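Local structure of Myo-inositol phosphohydrolase (Mitsuokella multacida, 4WU3) at residues T194-E197 / M198-H202; T319-S322 / V323-K326; L453-E456 / N457-N461; F523-F526 / T527-M530; T620-S623 / Q624-A627. The protein probably removes phosphate groups from myo-inositol hexakisphosphate, acting as a protein-tyrosine-phosphatase-like phytase, and binds inositol-(1,3,4,5)-tetrakisphosphate. The protein carries 2 engineered substitutions. All blocks are in the same frame, centred on the assembly; numbering follows the deposited sequence.

In the fold
The five contacts come one after another along the chain, each within one turn or two of a helix. Contact 1 falls in the first of two inositol hexakisphosphate phosphatase sequence ranges, contacts 3 and 4 in the second, consistent with a tandem PTP-like phytase. Centres of contacts 1 and 3 are about 45 Å apart, on opposite sides of the chain's centre. Contacts 4 and 5 have centres about 15 Å apart and touch: Ile524 CD1 lies 4.1 Å from Trp622 CB, so helices 517-529 and 622-626 pack directly. Contact 2 resembles contact 5: each short helix sets a serine against an aspartate of a neighbouring helix, 219-230 or 517-529.

Contact 1: residues T194-E197 / M198-H202; sequences TEEE and MVKQH
A capping box opens helix 195-201, and in its first turns Glu196 meets Lys200 in an i to i+4 salt bridge. In the box, Thr194 at the N-cap accepts from Glu197 N at its OG1 (3.1 Å), while Glu197 OE1 accepts from Thr194 N at 3.1 Å, on the anti side but tilted some 31° out of the carboxylate plane. Two amides at the start of the helix are thereby satisfied. From inside the same first turn, Glu196 reaches forward alongside Lys200. The lysine chain is extended, with CG anti to the carbonyl carbon (chi1 -71°), which carries its CE to 3.9 Å from Glu196 CG and its NZ to a weak 3.3 Å bond with Glu196 OE2. With an alanine in place of Glu196, Lys200 NZ would probably be left without this carboxylate and the lysine's methylene chain freer to turn. On the inner side, Val199 CG2 rests 4.0 Å from Glu195 CG; the Glu195 carboxylate itself bonds to His241. Met198 packs on Leu102 of helix 99-108 and Tyr128 of strand 126-129, joining the helix to both elements. At the C-terminal end the His202 ring, whose NE2 is held by Glu103, returns to the helix: ND1 donates to Met198 O at 3.0 Å, with that oxygen only 8° out of the imidazole plane.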
loop_
_atom_site.group_PDB
_atom_site.type_symbol
_atom_site.label_atom_id
_atom_site.label_comp_id
_atom_site.label_asym_id
_atom_site.label_seq_id
_atom_site.Cartn_x
_atom_site.Cartn_y
_atom_site.Cartn_z
ATOM N N THR A 194 -6.166 -31.416 4.386
ATOM C CA THR A 194 -5.739 -30.084 4.799
ATOM C C THR A 194 -4.382 -30.228 5.458
ATOM O O THR A 194 -3.988 -31.335 5.821
ATOM C CB THR A 194 -6.674 -29.481 5.852
ATOM O OG1 THR A 194 -6.696 -30.323 7.015
ATOM C CG2 THR A 194 -8.075 -29.326 5.300
ATOM N N GLU A 195 -3.671 -29.123 5.642
ATOM C CA GLU A 195 -2.361 -29.188 6.289
ATOM C C GLU A 195 -2.509 -29.686 7.715
ATOM O O GLU A 195 -1.666 -30.429 8.228
ATOM C CB GLU A 195 -1.668 -27.819 6.281
ATOM C CG GLU A 195 -0.248 -27.851 6.832
ATOM C CD GLU A 195 0.525 -26.579 6.542
ATOM O OE1 GLU A 195 0.491 -26.092 5.388
ATOM O OE2 GLU A 195 1.174 -26.067 7.467
ATOM N N GLU A 196 -3.593 -29.272 8.353
ATOM C CA GLU A 196 -3.846 -29.647 9.738
ATOM C C GLU A 196 -3.936 -31.158 9.863
ATOM O O GLU A 196 -3.331 -31.755 10.753
ATOM C CB GLU A 196 -5.150 -29.014 10.229
ATOM C CG GLU A 196 -5.566 -29.478 11.607
ATOM C CD GLU A 196 -6.913 -28.931 12.016
ATOM O OE1 GLU A 196 -7.811 -28.811 11.153
ATOM O OE2 GLU A 196 -7.068 -28.612 13.205
ATOM N N GLU A 197 -4.706 -31.770 8.970
ATOM C CA GLU A 197 -4.868 -33.217 8.997
ATOM C C GLU A 197 -3.523 -33.900 8.820
ATOM O O GLU A 197 -3.203 -34.824 9.553
ATOM C CB GLU A 197 -5.859 -33.681 7.926
ATOM C CG GLU A 197 -7.307 -33.366 8.276
ATOM C CD GLU A 197 -8.270 -33.607 7.126
ATOM O OE1 GLU A 197 -7.862 -33.493 5.940
ATOM O OE2 GLU A 197 -9.454 -33.885 7.415
ATOM N N MET A 198 -2.728 -33.423 7.867
ATOM C CA MET A 198 -1.452 -34.065 7.569
ATOM C C MET A 198 -0.517 -33.911 8.756
ATOM O O MET A 198 0.156 -34.855 9.153
ATOM C CB MET A 198 -0.844 -33.461 6.305
ATOM C CG MET A 198 0.287 -34.269 5.692
ATOM S SD MET A 198 1.860 -33.751 6.364
ATOM C CE MET A 198 2.042 -32.126 5.630
ATOM N N VAL A 199 -0.503 -32.729 9.356
ATOM C CA VAL A 199 0.406 -32.460 10.465
ATOM C C VAL A 199 0.017 -33.259 11.706
ATOM O O VAL A 199 0.870 -33.805 12.406
ATOM C CB VAL A 199 0.462 -30.945 10.794
ATOM C CG1 VAL A 199 1.142 -30.704 12.129
ATOM C CG2 VAL A 199 1.211 -30.202 9.701
ATOM N N LYS A 200 -1.273 -33.324 11.987
ATOM C CA LYS A 200 -1.733 -34.075 13.138
ATOM C C LYS A 200 -1.538 -35.588 12.979
ATOM O O LYS A 200 -1.325 -36.293 13.959
ATOM C CB LYS A 200 -3.192 -33.754 13.408
ATOM C CG LYS A 200 -3.379 -32.354 13.936
ATOM C CD LYS A 200 -4.773 -32.184 14.490
ATOM C CE LYS A 200 -4.894 -30.861 15.208
ATOM N NZ LYS A 200 -6.288 -30.626 15.671
ATOM N N GLN A 201 -1.591 -36.082 11.748
ATOM C CA GLN A 201 -1.333 -37.502 11.500
ATOM C C GLN A 201 0.120 -37.846 11.768
ATOM O O GLN A 201 0.465 -39.011 11.953
ATOM C CB GLN A 201 -1.721 -37.889 10.072
ATOM C CG GLN A 201 -3.208 -38.146 9.955
ATOM C CD GLN A 201 -3.681 -38.217 8.528
ATOM O OE1 GLN A 201 -2.918 -38.549 7.619
ATOM N NE2 GLN A 201 -4.952 -37.900 8.317
ATOM N N HIS A 202 0.971 -36.827 11.797
ATOM C CA HIS A 202 2.355 -37.031 12.176
ATOM C C HIS A 202 2.569 -36.821 13.666
ATOM O O HIS A 202 3.695 -36.865 14.146
ATOM C CB HIS A 202 3.269 -36.135 11.348
ATOM C CG HIS A 202 3.543 -36.682 9.986
ATOM N ND1 HIS A 202 2.630 -36.602 8.958
ATOM C CD2 HIS A 202 4.600 -37.369 9.500
ATOM C CE1 HIS A 202 3.126 -37.189 7.886
ATOM N NE2 HIS A 202 4.321 -37.665 8.188
#

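Contact 2: residues T319-S322 / V323-K326; sequences TPYS and VWAK
Pro320 O, at the N-cap of helix 321-327, receives two backbone amides: Trp324 N at 3.0 Å, with an almost straight N-H...O angle of 176°, and Val323 N in a weak, strongly bent bond. The shortest bond follows next, Ala325 N to Tyr321 O at 2.7 Å. Tyr321 has CG anti to the backbone N (chi1 173°), and this swings the phenol toward the following turn, where Ala325 CB sits over one face, 4.2 Å from the ring centroid, a CH-pi contact. The Trp324 indole meets the same phenol at a slant, its CZ3 3.9 Å from Tyr321 CE1 with the ring planes 38° apart. On the outer flank Val323 forks: CG1 touches Thr319 CG2 at 3.8 Å, and CG2 lies against Pro320 CG, also at 3.8 Å, so Pro320 and the residue before it are packed against the first turn. The helix is docked from two sides. Tyr321 lies on Val222 and Leu226 of helix 219-230, where Ser322 OG bonds to Asp223; towards helix 291-313, Tyr310 meets both rings edge-to-face and Glu313 accepts a hydrogen bond from Trp324 NE1.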
loop_
_atom_site.group_PDB
_atom_site.type_symbol
_atom_site.label_atom_id
_atom_site.label_comp_id
_atom_site.label_asym_id
_atom_site.label_seq_id
_atom_site.Cartn_x
_atom_site.Cartn_y
_atom_site.Cartn_z
ATOM N N THR A 319 -2.050 -6.000 28.144
ATOM C CA THR A 319 -2.862 -5.232 27.209
ATOM C C THR A 319 -2.698 -5.845 25.828
ATOM O O THR A 319 -1.575 -6.055 25.369
ATOM C CB THR A 319 -2.397 -3.771 27.131
ATOM O OG1 THR A 319 -2.389 -3.184 28.436
ATOM C CG2 THR A 319 -3.293 -2.963 26.217
ATOM N N PRO A 320 -3.815 -6.152 25.163
ATOM C CA PRO A 320 -3.721 -6.724 23.823
ATOM C C PRO A 320 -3.006 -5.769 22.866
ATOM O O PRO A 320 -3.062 -4.550 23.060
ATOM C CB PRO A 320 -5.190 -6.900 23.403
ATOM C CG PRO A 320 -5.966 -6.914 24.682
ATOM C CD PRO A 320 -5.207 -6.023 25.626
ATOM N N TYR A 321 -2.344 -6.322 21.848
ATOM C CA TYR A 321 -1.588 -5.517 20.902
ATOM C C TYR A 321 -2.496 -4.514 20.195
ATOM O O TYR A 321 -2.147 -3.340 20.054
ATOM C CB TYR A 321 -0.859 -6.383 19.862
ATOM C CG TYR A 321 -0.236 -5.527 18.794
ATOM C CD1 TYR A 321 1.016 -4.979 18.966
ATOM C CD2 TYR A 321 -0.934 -5.199 17.654
ATOM C CE1 TYR A 321 1.575 -4.152 18.003
ATOM C CE2 TYR A 321 -0.383 -4.374 16.685
ATOM C CZ TYR A 321 0.873 -3.857 16.866
ATOM O OH TYR A 321 1.427 -3.037 15.909
ATOM N N SER A 322 -3.661 -4.981 19.758
ATOM C CA SER A 322 -4.622 -4.121 19.065
ATOM C C SER A 322 -5.025 -2.922 19.921
ATOM O O SER A 322 -5.200 -1.819 19.402
ATOM C CB SER A 322 -5.865 -4.923 18.674
ATOM O OG SER A 322 -6.432 -5.542 19.816
ATOM N N VAL A 323 -5.156 -3.143 21.231
ATOM C CA VAL A 323 -5.553 -2.085 22.155
ATOM C C VAL A 323 -4.414 -1.093 22.330
ATOM O O VAL A 323 -4.606 0.117 22.215
ATOM C CB VAL A 323 -6.009 -2.653 23.522
ATOM C CG1 VAL A 323 -6.347 -1.530 24.490
ATOM C CG2 VAL A 323 -7.227 -3.546 23.348
ATOM N N TRP A 324 -3.219 -1.605 22.595
ATOM C CA TRP A 324 -2.044 -0.756 22.680
ATOM C C TRP A 324 -1.860 0.037 21.378
ATOM O O TRP A 324 -1.603 1.243 21.404
ATOM C CB TRP A 324 -0.810 -1.613 22.958
ATOM C CG TRP A 324 0.463 -0.858 22.899
ATOM C CD1 TRP A 324 1.104 -0.242 23.941
ATOM C CD2 TRP A 324 1.278 -0.645 21.743
ATOM N NE1 TRP A 324 2.266 0.348 23.496
ATOM C CE2 TRP A 324 2.391 0.119 22.149
ATOM C CE3 TRP A 324 1.166 -1.012 20.400
ATOM C CZ2 TRP A 324 3.382 0.513 21.264
ATOM C CZ3 TRP A 324 2.144 -0.616 19.524
ATOM C CH2 TRP A 324 3.243 0.139 19.955
ATOM N N ALA A 325 -1.985 -0.638 20.241
ATOM C CA ALA A 325 -1.707 -0.003 18.954
ATOM C C ALA A 325 -2.690 1.128 18.665
ATOM O O ALA A 325 -2.305 2.166 18.128
ATOM C CB ALA A 325 -1.738 -1.021 17.827
ATOM N N LYS A 326 -3.955 0.907 19.014
ATOM C CA LYS A 326 -4.996 1.922 18.864
ATOM C C LYS A 326 -4.683 3.159 19.713
ATOM O O LYS A 326 -4.691 4.276 19.219
ATOM C CB LYS A 326 -6.351 1.342 19.270
ATOM C CG LYS A 326 -7.535 2.256 19.007
ATOM C CD LYS A 326 -7.669 2.551 17.522
ATOM C CE LYS A 326 -8.883 3.416 17.222
ATOM N NZ LYS A 326 -8.657 4.840 17.606
#

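Contact 3: residues L453-E456 / N457-N461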
loop_
_atom_site.group_PDB
_atom_site.type_symbol
_atom_site.label_atom_id
_atom_site.label_comp_id
_atom_site.label_asym_id
_atom_site.label_seq_id
_atom_site.Cartn_x
_atom_site.Cartn_y
_atom_site.Cartn_z
ATOM N N LEU A 453 -29.494 -8.945 24.115
ATOM C CA LEU A 453 -30.679 -8.469 24.832
ATOM C C LEU A 453 -30.349 -7.321 25.787
ATOM O O LEU A 453 -31.166 -6.413 25.973
ATOM C CB LEU A 453 -31.356 -9.608 25.589
ATOM C CG LEU A 453 -32.008 -10.649 24.687
ATOM C CD1 LEU A 453 -32.416 -11.871 25.501
ATOM C CD2 LEU A 453 -33.203 -10.041 23.968
ATOM N N LYS A 454 -29.159 -7.365 26.386
ATOM C CA LYS A 454 -28.711 -6.301 27.279
ATOM C C LYS A 454 -28.441 -5.001 26.518
ATOM O O LYS A 454 -28.825 -3.921 26.961
ATOM C CB LYS A 454 -27.451 -6.719 28.029
ATOM C CG LYS A 454 -26.949 -5.628 28.957
ATOM C CD LYS A 454 -25.627 -5.975 29.613
ATOM C CE LYS A 454 -25.205 -4.862 30.560
ATOM N NZ LYS A 454 -23.813 -5.046 31.048
ATOM N N ASP A 455 -27.773 -5.107 25.376
ATOM C CA ASP A 455 -27.571 -3.952 24.516
ATOM C C ASP A 455 -28.925 -3.399 24.093
ATOM O O ASP A 455 -29.142 -2.200 24.140
ATOM C CB ASP A 455 -26.741 -4.335 23.284
ATOM C CG ASP A 455 -26.538 -3.171 22.321
ATOM O OD1 ASP A 455 -27.443 -2.897 21.506
ATOM O OD2 ASP A 455 -25.462 -2.539 22.359
ATOM N N GLU A 456 -29.840 -4.284 23.711
ATOM C CA GLU A 456 -31.168 -3.884 23.233
ATOM C C GLU A 456 -31.964 -3.129 24.287
ATOM O O GLU A 456 -32.473 -2.035 24.038
ATOM C CB GLU A 456 -31.964 -5.114 22.768
ATOM C CG GLU A 456 -33.211 -4.811 21.948
ATOM C CD GLU A 456 -33.654 -6.002 21.111
ATOM O OE1 GLU A 456 -34.355 -6.880 21.666
ATOM O OE2 GLU A 456 -33.304 -6.068 19.903
ATOM N N ASN A 457 -32.099 -3.719 25.467
ATOM C CA ASN A 457 -32.888 -3.086 26.508
ATOM C C ASN A 457 -32.316 -1.723 26.861
ATOM O O ASN A 457 -33.061 -0.763 27.084
ATOM C CB ASN A 457 -32.971 -3.986 27.739
ATOM C CG ASN A 457 -33.913 -5.157 27.531
ATOM O OD1 ASN A 457 -35.061 -4.976 27.131
ATOM N ND2 ASN A 457 -33.432 -6.362 27.802
ATOM N N SER A 458 -30.990 -1.644 26.880
ATOM C CA SER A 458 -30.301 -0.438 27.308
ATOM C C SER A 458 -30.506 0.702 26.325
ATOM O O SER A 458 -30.768 1.844 26.723
ATOM C CB SER A 458 -28.811 -0.717 27.475
ATOM O OG SER A 458 -28.135 0.435 27.939
ATOM N N ARG A 459 -30.399 0.391 25.038
ATOM C CA ARG A 459 -30.503 1.424 24.016
ATOM C C ARG A 459 -31.938 1.904 23.837
ATOM O O ARG A 459 -32.164 3.089 23.580
ATOM C CB ARG A 459 -29.922 0.940 22.683
ATOM C CG ARG A 459 -28.416 0.781 22.713
ATOM C CD ARG A 459 -27.820 0.474 21.343
ATOM N NE ARG A 459 -26.377 0.226 21.432
ATOM C CZ ARG A 459 -25.448 1.179 21.455
ATOM N NH1 ARG A 459 -25.791 2.458 21.377
ATOM N NH2 ARG A 459 -24.169 0.854 21.550
ATOM N N LEU A 460 -32.903 0.995 23.964
ATOM C CA LEU A 460 -34.316 1.366 23.851
ATOM C C LEU A 460 -34.718 2.278 25.015
ATOM O O LEU A 460 -35.344 3.332 24.827
ATOM C CB LEU A 460 -35.209 0.122 23.820
ATOM C CG LEU A 460 -35.107 -0.731 22.560
ATOM C CD1 LEU A 460 -35.825 -2.060 22.751
ATOM C CD2 LEU A 460 -35.664 0.017 21.357
ATOM N N ASN A 461 -34.357 1.870 26.224
ATOM C CA ASN A 461 -34.610 2.691 27.398
ATOM C C ASN A 461 -34.023 4.085 27.253
ATOM O O ASN A 461 -34.732 5.077 27.443
ATOM C CB ASN A 461 -34.072 2.008 28.644
ATOM C CG ASN A 461 -34.896 0.803 29.025
ATOM O OD1 ASN A 461 -36.062 0.697 28.637
ATOM N ND2 ASN A 461 -34.305 -0.112 29.786
#
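Arg459 runs back along helix 449-463 over Asp455, one turn earlier, and almost every atom of it has the same neighbour. Its CB and CG pass Asp455 O, CG at 3.4 Å, because CG stands anti to the carbonyl carbon (chi1 -70°). From there the chain is extended to NE. Arg459 CD comes 3.4 Å from Asp455 OD1, and NE donates to Asp455 OD2 at 3.1 Å. OD2 lies close to the guanidinium plane and is met on its syn side, with NE 30° out of the carboxylate plane; the two flat groups are turned 44° against each other. The bridge runs through NE rather than a paired two-nitrogen grip: NH2 stays 3.7 Å from Asp455 OD2. Beside this pair, Leu460 CD1 packs 3.9 Å from Glu456 CG, while the Glu456 carboxylate turns to His426 N and to Arg506 of strand 503-509. Arg459 and Leu460 both touch Trp342 of strand 342-346. A leucine in place of Arg459 would probably leave Asp455 OD2 without its positive mate and the carboxylate held mainly through Thr425, which bonds to OD1. With opposite charges four residues apart, the bridge ties successive helical turns together, while Thr425 would be expected to help fix the carboxylate's rotation.

Contact 4: residues F523-F526 / T527-M530; sequences FINF and TRTM
Thr527 sets OG1 between its backbone N and carbonyl carbon (chi1 62°), which turns the hydroxyl back to the helix and directs CG2 onto the Phe523 ring. OG1 donates to Ile524 O at 2.6 Å, in the carbonyl plane and on a lone pair, while Arg528 N reaches the same oxygen at 3.0 Å, so two donors grip it. The methyl completes the pairing: Thr527 CG2 stands over one face of the Phe523 ring, displaced toward the rim and 3.5 Å from CZ, a CH-pi contact. Arg528 lies alongside Asn525, and its NE points at Asn525 OD1 at 3.2 Å in a nearly linear bond of 176°, with the amide oxygen in the guanidinium plane. Ile524 CG2 lies over one guanidinium face, toward its rim, 4.0 Å from Arg528 NH2, which also donates to Phe618 O. Where the helix ends, Met530 crosses Phe526 at about a right angle; SD lies 3.7 Å from Phe526 CE2, an oblique Met-aromatic contact. Helix 517-529 packs on both sheet and helix: Phe523, Phe526 and Met530 rest on Leu536 of strand 535-539, Phe526 also meets Tyr417 of the adjoining strand 416-422 and Tyr505 of the edge strand 503-509, and Ile524 and Thr527 pack on Met557 of helix 545-558.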
loop_
_atom_site.group_PDB
_atom_site.type_symbol
_atom_site.label_atom_id
_atom_site.label_comp_id
_atom_site.label_asym_id
_atom_site.label_seq_id
_atom_site.Cartn_x
_atom_site.Cartn_y
_atom_site.Cartn_z
ATOM N N PHE A 523 -32.527 -23.531 17.389
ATOM C CA PHE A 523 -33.823 -23.769 16.779
ATOM C C PHE A 523 -34.267 -25.231 16.871
ATOM O O PHE A 523 -35.436 -25.509 17.130
ATOM C CB PHE A 523 -33.858 -23.332 15.323
ATOM C CG PHE A 523 -35.189 -23.581 14.658
ATOM C CD1 PHE A 523 -36.326 -22.900 15.076
ATOM C CD2 PHE A 523 -35.308 -24.497 13.638
ATOM C CE1 PHE A 523 -37.563 -23.134 14.481
ATOM C CE2 PHE A 523 -36.538 -24.740 13.040
ATOM C CZ PHE A 523 -37.669 -24.057 13.460
ATOM N N ILE A 524 -33.360 -26.166 16.639
ATOM C CA ILE A 524 -33.735 -27.576 16.672
ATOM C C ILE A 524 -34.179 -27.966 18.083
ATOM O O ILE A 524 -35.223 -28.601 18.282
ATOM C CB ILE A 524 -32.581 -28.459 16.184
ATOM C CG1 ILE A 524 -32.342 -28.182 14.694
ATOM C CG2 ILE A 524 -32.869 -29.937 16.438
ATOM C CD1 ILE A 524 -31.067 -28.770 14.153
ATOM N N ASN A 525 -33.404 -27.544 19.067
ATOM C CA ASN A 525 -33.794 -27.739 20.443
ATOM C C ASN A 525 -35.179 -27.147 20.697
ATOM O O ASN A 525 -36.031 -27.798 21.287
ATOM C CB ASN A 525 -32.744 -27.146 21.377
ATOM C CG ASN A 525 -31.444 -27.924 21.340
ATOM O OD1 ASN A 525 -31.393 -29.056 20.850
ATOM N ND2 ASN A 525 -30.386 -27.324 21.861
ATOM N N PHE A 526 -35.424 -25.930 20.224
ATOM C CA PHE A 526 -36.747 -25.334 20.380
ATOM C C PHE A 526 -37.814 -26.256 19.812
ATOM O O PHE A 526 -38.837 -26.469 20.451
ATOM C CB PHE A 526 -36.828 -23.960 19.707
ATOM C CG PHE A 526 -38.204 -23.352 19.728
ATOM C CD1 PHE A 526 -38.616 -22.596 20.783
ATOM C CD2 PHE A 526 -39.075 -23.536 18.690
ATOM C CE1 PHE A 526 -39.880 -22.033 20.807
ATOM C CE2 PHE A 526 -40.339 -22.981 18.712
ATOM C CZ PHE A 526 -40.743 -22.229 19.776
ATOM N N THR A 527 -37.586 -26.809 18.619
ATOM C CA THR A 527 -38.616 -27.625 17.979
ATOM C C THR A 527 -38.887 -28.910 18.739
ATOM O O THR A 527 -39.974 -29.457 18.649
ATOM C CB THR A 527 -38.282 -28.023 16.518
ATOM O OG1 THR A 527 -37.088 -28.818 16.489
ATOM C CG2 THR A 527 -38.123 -26.801 15.638
ATOM N N ARG A 528 -37.902 -29.412 19.470
ATOM C CA ARG A 528 -38.087 -30.668 20.192
ATOM C C ARG A 528 -39.077 -30.562 21.352
ATOM O O ARG A 528 -39.721 -31.541 21.701
ATOM C CB ARG A 528 -36.776 -31.121 20.778
ATOM C CG ARG A 528 -35.656 -31.369 19.806
ATOM C CD ARG A 528 -34.521 -31.698 20.736
ATOM N NE ARG A 528 -33.181 -31.675 20.212
ATOM C CZ ARG A 528 -32.689 -32.637 19.459
ATOM N NH1 ARG A 528 -33.452 -33.669 19.103
ATOM N NH2 ARG A 528 -31.448 -32.541 19.055
ATOM N N THR A 529 -39.173 -29.385 21.963
ATOM C CA THR A 529 -39.973 -29.210 23.177
ATOM C C THR A 529 -41.234 -28.387 22.932
ATOM O O THR A 529 -42.058 -28.239 23.831
ATOM C CB THR A 529 -39.173 -28.475 24.259
ATOM O OG1 THR A 529 -38.965 -27.123 23.862
ATOM C CG2 THR A 529 -37.850 -29.039 24.411
ATOM N N MET A 530 -41.384 -27.823 21.736
ATOM C CA MET A 530 -42.510 -26.945 21.494
ATOM C C MET A 530 -43.799 -27.759 21.495
ATOM O O MET A 530 -43.795 -28.949 21.183
ATOM C CB MET A 530 -42.347 -26.167 20.185
ATOM C CG MET A 530 -42.602 -26.964 18.917
ATOM S SD MET A 530 -42.135 -26.003 17.457
ATOM C CE MET A 530 -42.722 -27.089 16.178
HETATM O O HOH W 1 -29.783 -29.635 18.466
#

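Contact 5: residues T620-S623 / Q624-A627; sequences TSWS and QWLA
Backbone bonds from Trp625 N to Ser621 O (2.9 Å) and from Leu626 N to Trp622 O (2.9 Å) build the short helix 622-626, and Ala627 N, bonded to Ser623 O, closes it as the chain leaves helical angles. Its start is a capping box. Ser621 OG, placed between the backbone N and the carbonyl carbon (chi1 72°), accepts from Gln624 N at 3.1 Å, and the extended Gln624 chain brings OE1 back to Ser621 N in a longer, weak bond of 3.4 Å. The Gln624 side chain is thus laid across the serine, beside the methyl of Thr620, whose CG2 is 3.9 Å from Gln624 OE1. The apolar side of the helix is carried by two indoles and a leucine. Trp622 and Trp625 have nearly parallel planes, 17° apart, but are slid along each other until the six-membered rings barely overlap; their closest atoms are Trp622 CZ3 and Trp625 CZ3, 3.7 Å apart. Leu626 instead covers a face of Trp622. Its CG sits above the middle of the indole, Leu626 CD1 reaches to 3.6 Å from Trp622 NE1 over the five-membered ring, and CD2 lies 3.8 Å from Trp622 CH2 over the other, so the fork spans both rings. The helix packs against two longer ones. Trp622 rests on Ala517 and Ile520 of helix 517-529, where Asp521 bonds to Ser623 OG; on helix 593-613, Tyr609 meets both indoles edge-to-face, Phe606 meets Trp622 likewise, and Glu612 accepts from Trp625 NE1.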
loop_
_atom_site.group_PDB
_atom_site.type_symbol
_atom_site.label_atom_id
_atom_site.label_comp_id
_atom_site.label_asym_id
_atom_site.label_seq_id
_atom_site.Cartn_x
_atom_site.Cartn_y
_atom_site.Cartn_z
ATOM N N THR A 620 -29.000 -36.552 17.564
ATOM C CA THR A 620 -27.696 -35.973 17.257
ATOM C C THR A 620 -27.837 -34.537 16.744
ATOM O O THR A 620 -28.585 -34.273 15.805
ATOM C CB THR A 620 -26.967 -36.783 16.177
ATOM O OG1 THR A 620 -26.920 -38.161 16.558
ATOM C CG2 THR A 620 -25.555 -36.248 15.993
ATOM N N SER A 621 -27.111 -33.612 17.354
ATOM C CA SER A 621 -27.258 -32.207 17.007
ATOM C C SER A 621 -26.550 -31.869 15.701
ATOM O O SER A 621 -25.696 -32.618 15.228
ATOM C CB SER A 621 -26.717 -31.325 18.126
ATOM O OG SER A 621 -25.302 -31.389 18.170
ATOM N N TRP A 622 -26.915 -30.721 15.140
ATOM C CA TRP A 622 -26.305 -30.198 13.920
ATOM C C TRP A 622 -24.820 -29.915 14.122
ATOM O O TRP A 622 -24.007 -30.225 13.257
ATOM C CB TRP A 622 -27.049 -28.931 13.498
ATOM C CG TRP A 622 -26.405 -28.060 12.446
ATOM C CD1 TRP A 622 -25.942 -26.800 12.629
ATOM C CD2 TRP A 622 -26.219 -28.355 11.056
ATOM N NE1 TRP A 622 -25.466 -26.293 11.454
ATOM C CE2 TRP A 622 -25.622 -27.226 10.470
ATOM C CE3 TRP A 622 -26.493 -29.465 10.254
ATOM C CZ2 TRP A 622 -25.287 -27.169 9.124
ATOM C CZ3 TRP A 622 -26.157 -29.413 8.914
ATOM C CH2 TRP A 622 -25.565 -28.268 8.357
ATOM N N SER A 623 -24.473 -29.345 15.270
ATOM C CA SER A 623 -23.080 -29.048 15.583
ATOM C C SER A 623 -22.243 -30.324 15.689
ATOM O O SER A 623 -21.156 -30.397 15.125
ATOM C CB SER A 623 -22.988 -28.243 16.879
ATOM O OG SER A 623 -23.412 -26.910 16.647
ATOM N N GLN A 624 -22.745 -31.317 16.416
ATOM C CA GLN A 624 -22.055 -32.602 16.549
ATOM C C GLN A 624 -21.913 -33.284 15.179
ATOM O O GLN A 624 -20.851 -33.793 14.837
ATOM C CB GLN A 624 -22.795 -33.514 17.538
ATOM C CG GLN A 624 -22.779 -33.027 18.987
ATOM C CD GLN A 624 -23.781 -33.760 19.868
ATOM O OE1 GLN A 624 -24.582 -34.556 19.382
ATOM N NE2 GLN A 624 -23.751 -33.480 21.172
ATOM N N TRP A 625 -22.982 -33.265 14.389
ATOM C CA TRP A 625 -22.958 -33.845 13.052
ATOM C C TRP A 625 -21.893 -33.182 12.177
ATOM O O TRP A 625 -21.103 -33.862 11.529
ATOM C CB TRP A 625 -24.332 -33.714 12.393
ATOM C CG TRP A 625 -24.459 -34.435 11.065
ATOM C CD1 TRP A 625 -24.694 -35.769 10.878
ATOM C CD2 TRP A 625 -24.365 -33.859 9.750
ATOM N NE1 TRP A 625 -24.759 -36.056 9.531
ATOM C CE2 TRP A 625 -24.554 -34.904 8.819
ATOM C CE3 TRP A 625 -24.137 -32.562 9.272
ATOM C CZ2 TRP A 625 -24.514 -34.694 7.441
ATOM C CZ3 TRP A 625 -24.099 -32.352 7.903
ATOM C CH2 TRP A 625 -24.289 -33.412 7.001
ATOM N N LEU A 626 -21.873 -31.852 12.161
ATOM C CA LEU A 626 -20.850 -31.120 11.423
ATOM C C LEU A 626 -19.469 -31.581 11.854
ATOM O O LEU A 626 -18.586 -31.777 11.026
ATOM C CB LEU A 626 -20.970 -29.617 11.673
ATOM C CG LEU A 626 -22.085 -28.873 10.944
ATOM C CD1 LEU A 626 -22.038 -27.392 11.287
ATOM C CD2 LEU A 626 -21.978 -29.085 9.446
ATOM N N ALA A 627 -19.290 -31.734 13.162
ATOM C CA ALA A 627 -18.002 -32.120 13.729
ATOM C C ALA A 627 -17.829 -33.637 13.740
ATOM O O ALA A 627 -17.776 -34.250 14.805
ATOM C CB ALA A 627 -17.865 -31.567 15.147
#